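Local coordinates for protein NANS (YJHS), A 9-O-acetyl N-acetylneuraminic acid esterase (PDB 3PT5) that probably hydrolyses the 9-O-acetyl group of 9-O-acetyl-N-acetylneuraminate, a sialic acid of mammalian mucosa, as an SGNH-family esterase, at residues H60-P63 / G64-C68; I74-T77 / H78-D82. All blocks are in the same frame, centred on the assembly; numbering follows the deposited sequence.

Overall arrangement
Contacts 1 and 2 follow one another along the chain, on the same side of its centre, with their own centres about 11 Å apart. Contact 1 (60-63 with 64-68) is a surface turn in the loop between strands 52-55 and 73-75, about 20 Å from the chain centre. Contact 2 (74-77 with 78-82) is buried, about 10 Å from that centre, where strand 73-75 ends. The outer contact rests on backbone hydrogen bonds, with weak histidine bonds and a histidine ring against glycine. The inner one uses methyl packing, one weak bond and a water. They meet at His81, which probably donates from NE2 to His60 O, and where Thr61 and Cys68 pack on Ile74.

Contact 1 of 2, residues H60-P63 / G64-C68; sequences HTHP and GGPSC
Thr61 and Pro66 are joined by a backbone hydrogen bond, Thr61 N to Pro66 O, 2.9 Å long. The donor lies nearly along the C=O axis, with a C=O...N angle of 168°. The same oxygen receives a CA-H...O contact from His60 CA at 3.1 Å, so two neighbouring residues share one acceptor. Next to this, a single backbone bridge pairs His60 with Ser67.

Nearer the bend, Gly65 N donates to His62 O at 2.9 Å and closes the turn. This donor sits above the carbonyl plane, 42° out of it. Gly65 O is used as well. His60 reaches it with ND1, near the plane of the imidazole, in a weak bond of 3.1 Å. On the other histidine, His62 ND1 makes a weak bond to Pro63 O. The His62 ring also lies against Gly65, whose CA stands over one face, 3.8 Å from the ring centroid, in a CH-pi contact. A chi1 of 60° places the ring between its own backbone N and carbonyl carbon, folded back over the turn. With no side chain on Gly65, the ring can lie close to its CA.

Thr61 OG1 touches Pro66 CD at 3.4 Å, and Cys68 SG lies against the carbonyl group of His60. Outside the turn, Thr61 O accepts from Gln87 NE2 and His60 O probably from His81 NE2. The rings of His62 and Tyr101 meet nearly parallel. The motif is a type II beta turn from His62 to Gly65, with Gly64 at its third position, where a positive phi favours glycine.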
# COMPACT_ATOMS: atom_id res chain seq x y z
N HIS A 60 0.41 -6.65 18.13
CA HIS A 60 1.49 -7.62 17.92
C HIS A 60 1.96 -7.50 16.50
O HIS A 60 1.25 -6.91 15.67
CB HIS A 60 1.03 -9.06 18.22
CG HIS A 60 0.59 -9.25 19.64
ND1 HIS A 60 1.43 -9.71 20.64
CD2 HIS A 60 -0.58 -8.96 20.24
CE1 HIS A 60 0.77 -9.72 21.78
NE2 HIS A 60 -0.45 -9.25 21.57
N THR A 61 3.16 -8.01 16.21
CA THR A 61 3.70 -7.84 14.86
C THR A 61 2.87 -8.62 13.85
O THR A 61 2.71 -8.19 12.70
CB THR A 61 5.17 -8.25 14.78
OG1 THR A 61 5.34 -9.61 15.19
CG2 THR A 61 5.99 -7.35 15.66
N HIS A 62 2.34 -9.75 14.30
CA HIS A 62 1.50 -10.65 13.53
C HIS A 62 0.81 -11.59 14.54
O HIS A 62 1.22 -11.60 15.71
CB HIS A 62 2.33 -11.43 12.49
CG HIS A 62 3.42 -12.27 13.08
ND1 HIS A 62 3.24 -13.61 13.39
CD2 HIS A 62 4.71 -11.99 13.35
CE1 HIS A 62 4.38 -14.10 13.86
NE2 HIS A 62 5.28 -13.13 13.87
N PRO A 63 -0.20 -12.37 14.10
CA PRO A 63 -0.88 -13.18 15.11
C PRO A 63 0.08 -14.22 15.72
O PRO A 63 0.72 -15.00 15.01
CB PRO A 63 -2.02 -13.84 14.32
CG PRO A 63 -2.19 -12.95 13.09
CD PRO A 63 -0.84 -12.48 12.77
N GLY A 64 0.24 -14.14 17.04
CA GLY A 64 1.10 -15.06 17.75
C GLY A 64 2.53 -14.59 17.82
O GLY A 64 3.39 -15.30 18.34
N GLY A 65 2.77 -13.36 17.35
CA GLY A 65 4.11 -12.79 17.31
C GLY A 65 4.34 -11.85 18.50
O GLY A 65 3.44 -11.66 19.33
N PRO A 66 5.51 -11.23 18.57
CA PRO A 66 5.81 -10.31 19.69
C PRO A 66 4.89 -9.10 19.81
O PRO A 66 4.34 -8.62 18.81
CB PRO A 66 7.22 -9.82 19.41
CG PRO A 66 7.72 -10.53 18.24
CD PRO A 66 6.69 -11.46 17.70
N SER A 67 4.79 -8.56 21.03
CA SER A 67 4.16 -7.27 21.28
C SER A 67 4.85 -6.20 20.47
O SER A 67 6.04 -6.28 20.23
CB SER A 67 4.33 -6.85 22.76
OG SER A 67 4.36 -7.97 23.64
N CYS A 68 4.10 -5.20 20.06
CA CYS A 68 4.71 -3.97 19.56
C CYS A 68 3.82 -2.80 19.86
O CYS A 68 2.61 -2.96 20.15
CB CYS A 68 5.00 -4.08 18.06
SG CYS A 68 3.54 -4.56 17.06

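Contact 2 of 2, residues I74-T77 / H78-D82; sequences IPLT and HCPHD
Ile74 and His81 meet in a CH-pi contact. The methyl CD1 of Ile74 sits over one face of the imidazole, 3.7 Å from the centroid and offset toward the rim. It comes closest to NE2, at 3.5 Å. The two side chains cross at about a right angle. Ile74 CG1 lies between the backbone N and the carbonyl carbon (chi1 65°), and the extended chi2 of 164° carries the methyl out to the ring. His81 also stacks on Phe58. Its NE2 probably donates to His60 O in the preceding loop.

The apolar pair is Leu76 with Pro80. Leu76 CD1 meets the proline ring at CG, 3.9 Å away. These two residues also touch Gln54 of strand 52-55, and Leu76 reaches Ile126 of strand 122-130.

The polar part centres on Thr77 OG1. Cys79 N donates to it across the bend, at 3.4 Å. The bond is nearly straight, with an angle of 166° at the hydrogen, but its length makes it weak. A water lies 2.7 Å from Thr77 OG1 and donates to Cys79 O at 3.1 Å. Cys79 O also accepts from Gln87 NE2. Tyr101 OH is a further hydrogen-bond partner of the Thr77 hydroxyl. Tyr101 O takes a bond from His78 NE2, so one tyrosine serves both residues at the bend.

Farther on, His81 is the centre of an inverse gamma turn.

The chemistry implies a buried chain reversal at the end of edge strand 73-75, in which one methyl of Ile74 and one of Leu76 pack on His81 and Pro80, while the Thr77 hydroxyl engages Cys79 N weakly and Cys79 O through water.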
# COMPACT_ATOMS: atom_id res chain seq x y z
N ILE A 74 9.46 -2.42 13.15
CA ILE A 74 9.30 -3.87 13.16
C ILE A 74 9.53 -4.44 11.75
O ILE A 74 9.56 -3.70 10.77
CB ILE A 74 7.91 -4.30 13.73
CG1 ILE A 74 6.79 -3.83 12.80
CG2 ILE A 74 7.73 -3.77 15.15
CD1 ILE A 74 5.42 -4.51 13.05
N PRO A 75 9.71 -5.76 11.64
CA PRO A 75 9.87 -6.33 10.30
C PRO A 75 8.67 -6.07 9.39
O PRO A 75 7.52 -6.13 9.82
CB PRO A 75 10.02 -7.82 10.55
CG PRO A 75 10.55 -7.93 11.99
CD PRO A 75 9.84 -6.78 12.70
N LEU A 76 8.96 -5.78 8.12
CA LEU A 76 7.88 -5.68 7.14
C LEU A 76 7.61 -7.07 6.59
O LEU A 76 8.54 -7.80 6.29
CB LEU A 76 8.25 -4.74 6.00
CG LEU A 76 7.31 -4.72 4.80
CD1 LEU A 76 5.93 -4.21 5.14
CD2 LEU A 76 7.96 -3.85 3.70
N THR A 77 6.33 -7.43 6.49
CA THR A 77 5.99 -8.76 6.00
C THR A 77 4.99 -8.64 4.85
O THR A 77 4.70 -7.53 4.40
CB THR A 77 5.44 -9.72 7.11
OG1 THR A 77 4.09 -9.37 7.47
CG2 THR A 77 6.32 -9.64 8.37
N HIS A 78 4.49 -9.78 4.39
CA HIS A 78 3.51 -9.77 3.28
C HIS A 78 2.17 -9.14 3.62
O HIS A 78 1.41 -8.77 2.72
CB HIS A 78 3.30 -11.18 2.77
CG HIS A 78 2.70 -12.08 3.80
ND1 HIS A 78 3.48 -12.78 4.70
CD2 HIS A 78 1.41 -12.38 4.09
CE1 HIS A 78 2.68 -13.48 5.51
NE2 HIS A 78 1.43 -13.25 5.17
N CYS A 79 1.87 -8.99 4.92
CA CYS A 79 0.59 -8.44 5.34
C CYS A 79 0.81 -7.30 6.33
O CYS A 79 0.86 -7.54 7.54
CB CYS A 79 -0.29 -9.55 5.95
SG CYS A 79 -2.00 -9.06 6.12
N PRO A 80 1.03 -6.07 5.82
CA PRO A 80 1.51 -4.97 6.65
C PRO A 80 0.51 -4.37 7.63
O PRO A 80 -0.68 -4.70 7.65
CB PRO A 80 1.90 -3.89 5.61
CG PRO A 80 2.13 -4.63 4.33
CD PRO A 80 1.06 -5.71 4.39
N HIS A 81 1.02 -3.44 8.43
CA HIS A 81 0.31 -2.75 9.48
C HIS A 81 -0.50 -1.55 9.00
O HIS A 81 -0.39 -0.45 9.51
CB HIS A 81 1.31 -2.37 10.57
CG HIS A 81 1.60 -3.48 11.53
ND1 HIS A 81 1.91 -4.76 11.15
CD2 HIS A 81 1.62 -3.48 12.89
CE1 HIS A 81 2.10 -5.51 12.22
NE2 HIS A 81 1.94 -4.75 13.29
N ASP A 82 -1.31 -1.79 7.98
CA ASP A 82 -2.22 -0.75 7.50
C ASP A 82 -3.33 -0.50 8.51
O ASP A 82 -3.46 -1.24 9.50
CB ASP A 82 -2.73 -1.15 6.12
CG ASP A 82 -1.61 -1.04 5.03
OD1 ASP A 82 -1.17 0.09 4.77
OD2 ASP A 82 -1.19 -2.08 4.44
O HOH W 1 3.52 -7.41 9.22